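Local coordinates for protein Pcdhgb2 (Mus musculus, PDB 5SZR) that probably acts as a calcium-dependent cell-adhesion protein and may help establish and maintain specific neuronal connections in the brain, at residues S219-V224 and R312-D317; S265-V270 and R281-E286. All coordinates share one frame; numbering follows the deposited sequence.

Contact 1: residues S219-V224 and R312-D317; sequences SYLVHV and RVLVGD. With CA (calcium ion), chain Q; EDO (1,2-ethanediol), chain Z.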
loop_
_atom_site.group_PDB
_atom_site.type_symbol
_atom_site.label_atom_id
_atom_site.label_comp_id
_atom_site.label_asym_id
_atom_site.label_seq_id
_atom_site.Cartn_x
_atom_site.Cartn_y
_atom_site.Cartn_z
ATOM N N SER A 219 -3.657 -19.256 -7.999
ATOM C CA SER A 219 -4.650 -20.301 -7.794
ATOM C C SER A 219 -4.188 -21.153 -6.623
ATOM O O SER A 219 -3.059 -21.024 -6.144
ATOM C CB SER A 219 -4.851 -21.153 -9.051
ATOM O OG SER A 219 -3.667 -21.849 -9.380
ATOM N N TYR A 220 -5.079 -22.027 -6.162
ATOM C CA TYR A 220 -4.838 -22.813 -4.961
ATOM C C TYR A 220 -5.051 -24.291 -5.253
ATOM O O TYR A 220 -6.117 -24.688 -5.737
ATOM C CB TYR A 220 -5.752 -22.363 -3.816
ATOM C CG TYR A 220 -5.375 -21.020 -3.214
ATOM C CD1 TYR A 220 -4.508 -20.941 -2.129
ATOM C CD2 TYR A 220 -5.893 -19.835 -3.723
ATOM C CE1 TYR A 220 -4.166 -19.718 -1.571
ATOM C CE2 TYR A 220 -5.558 -18.613 -3.172
ATOM C CZ TYR A 220 -4.693 -18.558 -2.098
ATOM O OH TYR A 220 -4.364 -17.338 -1.549
ATOM N N LEU A 221 -4.035 -25.097 -4.957
ATOM C CA LEU A 221 -4.110 -26.552 -5.030
ATOM C C LEU A 221 -3.965 -27.082 -3.608
ATOM O O LEU A 221 -2.919 -26.898 -2.974
ATOM C CB LEU A 221 -3.028 -27.109 -5.951
ATOM C CG LEU A 221 -3.060 -28.617 -6.195
ATOM C CD1 LEU A 221 -4.375 -29.012 -6.850
ATOM C CD2 LEU A 221 -1.884 -29.044 -7.052
ATOM N N VAL A 222 -5.014 -27.724 -3.101
ATOM C CA VAL A 222 -5.083 -28.145 -1.707
ATOM C C VAL A 222 -5.183 -29.662 -1.646
ATOM O O VAL A 222 -5.914 -30.273 -2.432
ATOM C CB VAL A 222 -6.279 -27.486 -0.990
ATOM C CG1 VAL A 222 -6.296 -27.863 0.487
ATOM C CG2 VAL A 222 -6.227 -25.976 -1.163
ATOM N N HIS A 223 -4.449 -30.264 -0.713
ATOM C CA HIS A 223 -4.519 -31.695 -0.436
ATOM C C HIS A 223 -5.190 -31.910 0.913
ATOM O O HIS A 223 -4.821 -31.265 1.900
ATOM C CB HIS A 223 -3.126 -32.330 -0.425
ATOM C CG HIS A 223 -2.477 -32.410 -1.772
ATOM N ND1 HIS A 223 -1.811 -31.348 -2.342
ATOM C CD2 HIS A 223 -2.383 -33.430 -2.657
ATOM C CE1 HIS A 223 -1.337 -31.708 -3.521
ATOM N NE2 HIS A 223 -1.671 -32.967 -3.737
ATOM N N VAL A 224 -6.174 -32.808 0.959
ATOM C CA VAL A 224 -6.893 -33.132 2.191
ATOM C C VAL A 224 -7.004 -34.647 2.304
ATOM O O VAL A 224 -7.600 -35.296 1.435
ATOM C CB VAL A 224 -8.295 -32.500 2.241
ATOM C CG1 VAL A 224 -8.889 -32.655 3.632
ATOM C CG2 VAL A 224 -8.253 -31.045 1.834
ATOM N N ARG A 312 -8.469 -25.855 -6.290
ATOM C CA ARG A 312 -8.728 -27.270 -6.512
ATOM C C ARG A 312 -8.351 -28.048 -5.259
ATOM O O ARG A 312 -7.285 -27.824 -4.675
ATOM C CB ARG A 312 -7.957 -27.799 -7.724
ATOM C CG ARG A 312 -8.151 -29.290 -7.945
ATOM C CD ARG A 312 -7.482 -29.775 -9.220
ATOM N NE ARG A 312 -8.224 -29.401 -10.421
ATOM C CZ ARG A 312 -9.255 -30.089 -10.905
ATOM N NH1 ARG A 312 -9.675 -31.188 -10.287
ATOM N NH2 ARG A 312 -9.867 -29.682 -12.007
ATOM N N VAL A 313 -9.231 -28.951 -4.843
ATOM C CA VAL A 313 -9.044 -29.736 -3.630
ATOM C C VAL A 313 -8.890 -31.197 -4.035
ATOM O O VAL A 313 -9.780 -31.767 -4.678
ATOM C CB VAL A 313 -10.217 -29.544 -2.655
ATOM C CG1 VAL A 313 -10.027 -30.402 -1.414
ATOM C CG2 VAL A 313 -10.348 -28.067 -2.283
ATOM N N LEU A 314 -7.756 -31.796 -3.677
ATOM C CA LEU A 314 -7.471 -33.192 -3.982
ATOM C C LEU A 314 -7.693 -34.029 -2.730
ATOM O O LEU A 314 -7.005 -33.844 -1.720
ATOM C CB LEU A 314 -6.043 -33.362 -4.501
ATOM C CG LEU A 314 -5.820 -32.862 -5.931
ATOM C CD1 LEU A 314 -4.340 -32.823 -6.281
ATOM C CD2 LEU A 314 -6.584 -33.747 -6.905
ATOM N N VAL A 315 -8.665 -34.931 -2.793
ATOM C CA VAL A 315 -8.972 -35.814 -1.674
ATOM C C VAL A 315 -7.961 -36.955 -1.674
ATOM O O VAL A 315 -7.856 -37.705 -2.651
ATOM C CB VAL A 315 -10.410 -36.341 -1.771
ATOM C CG1 VAL A 315 -10.703 -37.308 -0.636
ATOM C CG2 VAL A 315 -11.392 -35.177 -1.765
ATOM N N GLY A 316 -7.211 -37.086 -0.583
ATOM C CA GLY A 316 -6.127 -38.050 -0.518
ATOM C C GLY A 316 -6.617 -39.432 -0.112
ATOM O O GLY A 316 -7.482 -39.575 0.746
ATOM N N ASP A 317 -6.042 -40.451 -0.739
ATOM C CA ASP A 317 -6.427 -41.825 -0.459
ATOM C C ASP A 317 -5.752 -42.316 0.815
ATOM O O ASP A 317 -4.538 -42.170 0.981
ATOM C CB ASP A 317 -6.059 -42.727 -1.635
ATOM C CG ASP A 317 -6.492 -44.166 -1.426
ATOM O OD1 ASP A 317 -7.548 -44.385 -0.794
ATOM O OD2 ASP A 317 -5.775 -45.077 -1.893
HETATM CA CA CA Q . -9.366 -45.274 0.609
HETATM C C1 EDO Z . -1.047 -24.023 -3.973
HETATM O O1 EDO Z . -1.131 -24.129 -5.399
HETATM C C2 EDO Z . 0.394 -24.250 -3.528
HETATM O O2 EDO Z . 0.636 -23.559 -2.295
#
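From Tyr220 to Val224 the backbone runs parallel to Arg312-Gly316, the two short strand axes approaching to 4.6 Å at an angle of 20°. Five hydrogen bonds zigzag between them. Tyr220 O takes Arg312 N, Arg312 O takes Val222 N, Val222 O takes Leu314 N at 2.7 Å, and Leu314 O takes Val224 N. The last, Gly316 N to Val224 O, is as short at 2.7 Å, although its donor is tilted 34° from the carbonyl plane. On one face of the sheet, Leu221 CG stands anti to the backbone N (chi1 -176°), and from there Leu221 CD1 packs against Leu314 CD1 (3.9 Å) and against CB, CG and CD of Arg312. Leu314 CD1 reaches His223 NE2 as well, at 3.7 Å, the two side chains lying side by side and pointing the same way. The end of Arg312 leads off instead, and its NH1 bonds to Ser290. The face carrying Val222, Val224, Val313 and Val315 is buried; there Val224 CG2 meets Val313 CG1 at 3.8 Å, with Phe283 touching Val224 and Val315. Just past the strand, Asp317 OD1 binds a calcium ion at 2.5 Å, alongside ligands from Glu226, Glu286, Arg318, Asp320 and Asp360. Parallel pairing of an N-terminal strand with the last one is characteristic of the cadherin Greek-key sandwich, whose final strand here leads into a calcium-binding linker.

Contact 2: residues S265-V270 and R281-E286; sequences SSFVSV and RAFDHE. With CA (calcium ion), chain P; CA (calcium ion), chain Q.
Ser266 OG takes its main hydrogen bond from Arg281 NH1, at 2.8 Å and 153° at the hydrogen, while Arg281 NE adds a weak second one to the same oxygen. OG stands anti to the backbone N (chi1 -180°), which puts it beside NH1. NE also reaches Ser266 O weakly, at 3.3 Å, so the hydroxyl carries the grip and the carbonyl adds little. The guanidinium is laid flat over the Phe267 ring, planes 28° apart, in an off-centre cation-pi stack with CZ 4.0 Å from the ring centroid. Arg281 CD sits more squarely over that face as a CH-pi donor, 4.1 Å from the centroid. With an alanine at Arg281 the guanidinium and CD are gone, and the Phe267 ring would probably be freer to turn, Ser266 OG left without that donor. Phe267 CD1 touches Phe283 CE2 at 3.9 Å, and Val268 CG1 comes up at the edge of the Phe283 ring, the two side chains crossing at about a right angle. Phe283 is buried and leads into Asp284-His285-Glu286, the DHE form of the Asp-X-Glu calcium motif of cadherin domains (commonly DRE). Asp284 OD1 accepts from Glu286 N in an Asx turn and binds one calcium ion at 2.4 Å. Glu286 OE1 bridges both ions, 2.3 Å from the one held by Asp284, and Glu286 OE2 binds the other at 2.4 Å. Two waters, Glu226 and Asp320 complete the first ion's shell.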
loop_
_atom_site.group_PDB
_atom_site.type_symbol
_atom_site.label_atom_id
_atom_site.label_comp_id
_atom_site.label_asym_id
_atom_site.label_seq_id
_atom_site.Cartn_x
_atom_site.Cartn_y
_atom_site.Cartn_z
ATOM N N SER A 265 -22.434 -26.104 0.278
ATOM C CA SER A 265 -22.241 -25.796 1.691
ATOM C C SER A 265 -21.933 -27.046 2.502
ATOM O O SER A 265 -21.269 -26.965 3.542
ATOM C CB SER A 265 -23.483 -25.094 2.245
ATOM O OG SER A 265 -23.333 -24.789 3.621
ATOM N N SER A 266 -22.392 -28.207 2.038
ATOM C CA SER A 266 -22.145 -29.458 2.741
ATOM C C SER A 266 -20.714 -29.957 2.585
ATOM O O SER A 266 -20.330 -30.900 3.285
ATOM C CB SER A 266 -23.121 -30.528 2.253
ATOM O OG SER A 266 -22.903 -31.754 2.925
ATOM N N PHE A 267 -19.921 -29.359 1.696
ATOM C CA PHE A 267 -18.541 -29.782 1.473
ATOM C C PHE A 267 -17.533 -28.818 2.087
ATOM O O PHE A 267 -16.706 -29.218 2.914
ATOM C CB PHE A 267 -18.268 -29.937 -0.028
ATOM C CG PHE A 267 -18.736 -31.245 -0.596
ATOM C CD1 PHE A 267 -17.825 -32.217 -0.969
ATOM C CD2 PHE A 267 -20.085 -31.503 -0.750
ATOM C CE1 PHE A 267 -18.254 -33.425 -1.492
ATOM C CE2 PHE A 267 -20.518 -32.707 -1.271
ATOM C CZ PHE A 267 -19.601 -33.668 -1.643
ATOM N N VAL A 268 -17.575 -27.549 1.685
ATOM C CA VAL A 268 -16.572 -26.574 2.087
ATOM C C VAL A 268 -17.237 -25.232 2.358
ATOM O O VAL A 268 -18.292 -24.910 1.804
ATOM C CB VAL A 268 -15.465 -26.414 1.024
ATOM C CG1 VAL A 268 -14.608 -27.674 0.948
ATOM C CG2 VAL A 268 -16.080 -26.100 -0.328
ATOM N N SER A 269 -16.603 -24.455 3.232
ATOM C CA SER A 269 -16.968 -23.071 3.483
ATOM C C SER A 269 -15.688 -22.287 3.713
ATOM O O SER A 269 -14.609 -22.861 3.888
ATOM C CB SER A 269 -17.901 -22.936 4.690
ATOM O OG SER A 269 -17.211 -23.257 5.885
ATOM N N VAL A 270 -15.807 -20.963 3.717
ATOM C CA VAL A 270 -14.683 -20.092 4.029
ATOM C C VAL A 270 -15.135 -19.072 5.062
ATOM O O VAL A 270 -16.259 -18.563 4.998
ATOM C CB VAL A 270 -14.114 -19.408 2.765
ATOM C CG1 VAL A 270 -15.073 -18.361 2.218
ATOM C CG2 VAL A 270 -12.752 -18.810 3.054
ATOM N N ARG A 281 -17.443 -31.743 5.772
ATOM C CA ARG A 281 -17.806 -33.144 5.911
ATOM C C ARG A 281 -16.552 -33.996 5.807
ATOM O O ARG A 281 -15.504 -33.538 5.345
ATOM C CB ARG A 281 -18.813 -33.575 4.843
ATOM C CG ARG A 281 -18.242 -33.547 3.432
ATOM C CD ARG A 281 -19.022 -34.452 2.491
ATOM N NE ARG A 281 -20.430 -34.077 2.402
ATOM C CZ ARG A 281 -21.279 -34.582 1.515
ATOM N NH1 ARG A 281 -22.543 -34.185 1.501
ATOM N NH2 ARG A 281 -20.861 -35.484 0.637
ATOM N N ALA A 282 -16.675 -35.250 6.233
ATOM C CA ALA A 282 -15.604 -36.220 6.049
ATOM C C ALA A 282 -15.547 -36.636 4.585
ATOM O O ALA A 282 -16.510 -37.200 4.055
ATOM C CB ALA A 282 -15.829 -37.437 6.944
ATOM N N PHE A 283 -14.431 -36.341 3.924
ATOM C CA PHE A 283 -14.280 -36.724 2.528
ATOM C C PHE A 283 -14.006 -38.221 2.408
ATOM O O PHE A 283 -13.379 -38.833 3.277
ATOM C CB PHE A 283 -13.155 -35.924 1.874
ATOM C CG PHE A 283 -13.409 -34.439 1.828
ATOM C CD1 PHE A 283 -12.359 -33.542 1.935
ATOM C CD2 PHE A 283 -14.691 -33.942 1.667
ATOM C CE1 PHE A 283 -12.584 -32.169 1.890
ATOM C CE2 PHE A 283 -14.922 -32.569 1.619
ATOM C CZ PHE A 283 -13.867 -31.685 1.731
ATOM N N ASP A 284 -14.492 -38.811 1.318
ATOM C CA ASP A 284 -14.320 -40.233 1.024
ATOM C C ASP A 284 -13.690 -40.342 -0.358
ATOM O O ASP A 284 -14.362 -40.112 -1.370
ATOM C CB ASP A 284 -15.663 -40.967 1.096
ATOM C CG ASP A 284 -15.561 -42.442 0.739
ATOM O OD1 ASP A 284 -14.445 -43.002 0.714
ATOM O OD2 ASP A 284 -16.624 -43.058 0.500
ATOM N N HIS A 285 -12.398 -40.682 -0.395
ATOM C CA HIS A 285 -11.666 -40.741 -1.659
ATOM C C HIS A 285 -12.315 -41.702 -2.646
ATOM O O HIS A 285 -12.212 -41.508 -3.863
ATOM C CB HIS A 285 -10.213 -41.146 -1.397
ATOM C CG HIS A 285 -9.424 -41.430 -2.638
ATOM N ND1 HIS A 285 -8.739 -40.450 -3.324
ATOM C CD2 HIS A 285 -9.203 -42.584 -3.310
ATOM C CE1 HIS A 285 -8.133 -40.987 -4.368
ATOM N NE2 HIS A 285 -8.399 -42.281 -4.383
ATOM N N GLU A 286 -12.995 -42.732 -2.149
ATOM C CA GLU A 286 -13.616 -43.706 -3.035
ATOM C C GLU A 286 -14.858 -43.157 -3.730
ATOM O O GLU A 286 -15.235 -43.675 -4.785
ATOM C CB GLU A 286 -13.943 -44.977 -2.253
ATOM C CG GLU A 286 -12.740 -45.907 -2.036
ATOM C CD GLU A 286 -11.677 -45.332 -1.108
ATOM O OE1 GLU A 286 -12.027 -44.867 -0.009
ATOM O OE2 GLU A 286 -10.485 -45.355 -1.476
HETATM CA CA CA P . -12.885 -44.190 2.026
HETATM CA CA CA Q . -9.366 -45.274 0.609
HETATM O O HOH W 1 -14.228 -46.408 2.077
HETATM O O HOH W 2 -14.270 -43.068 3.632
#

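In the fold
Both contacts belong to one cadherin domain, the third of four in this chain and extracellular domain 5 of the whole protein. The chain enters along 219-224, passes through strands 232-240 and 250-257, and comes to 265-270. After the short strand 276-279 it reaches 281-286, which closes the small loop of contact 2. It then runs through strand 290-299 to 312-317, where contact 1 closes the large loop; the small one lies wholly within it. Contact 1 joins an edge strand to the last strand of one sheet, whereas contact 2 ties the start of outer strand 268-270 in the opposing sheet, and the turn before it, to a calcium-binding loop. They meet where His285 ND1 probably bonds to Val315 O, and both end at one calcium site.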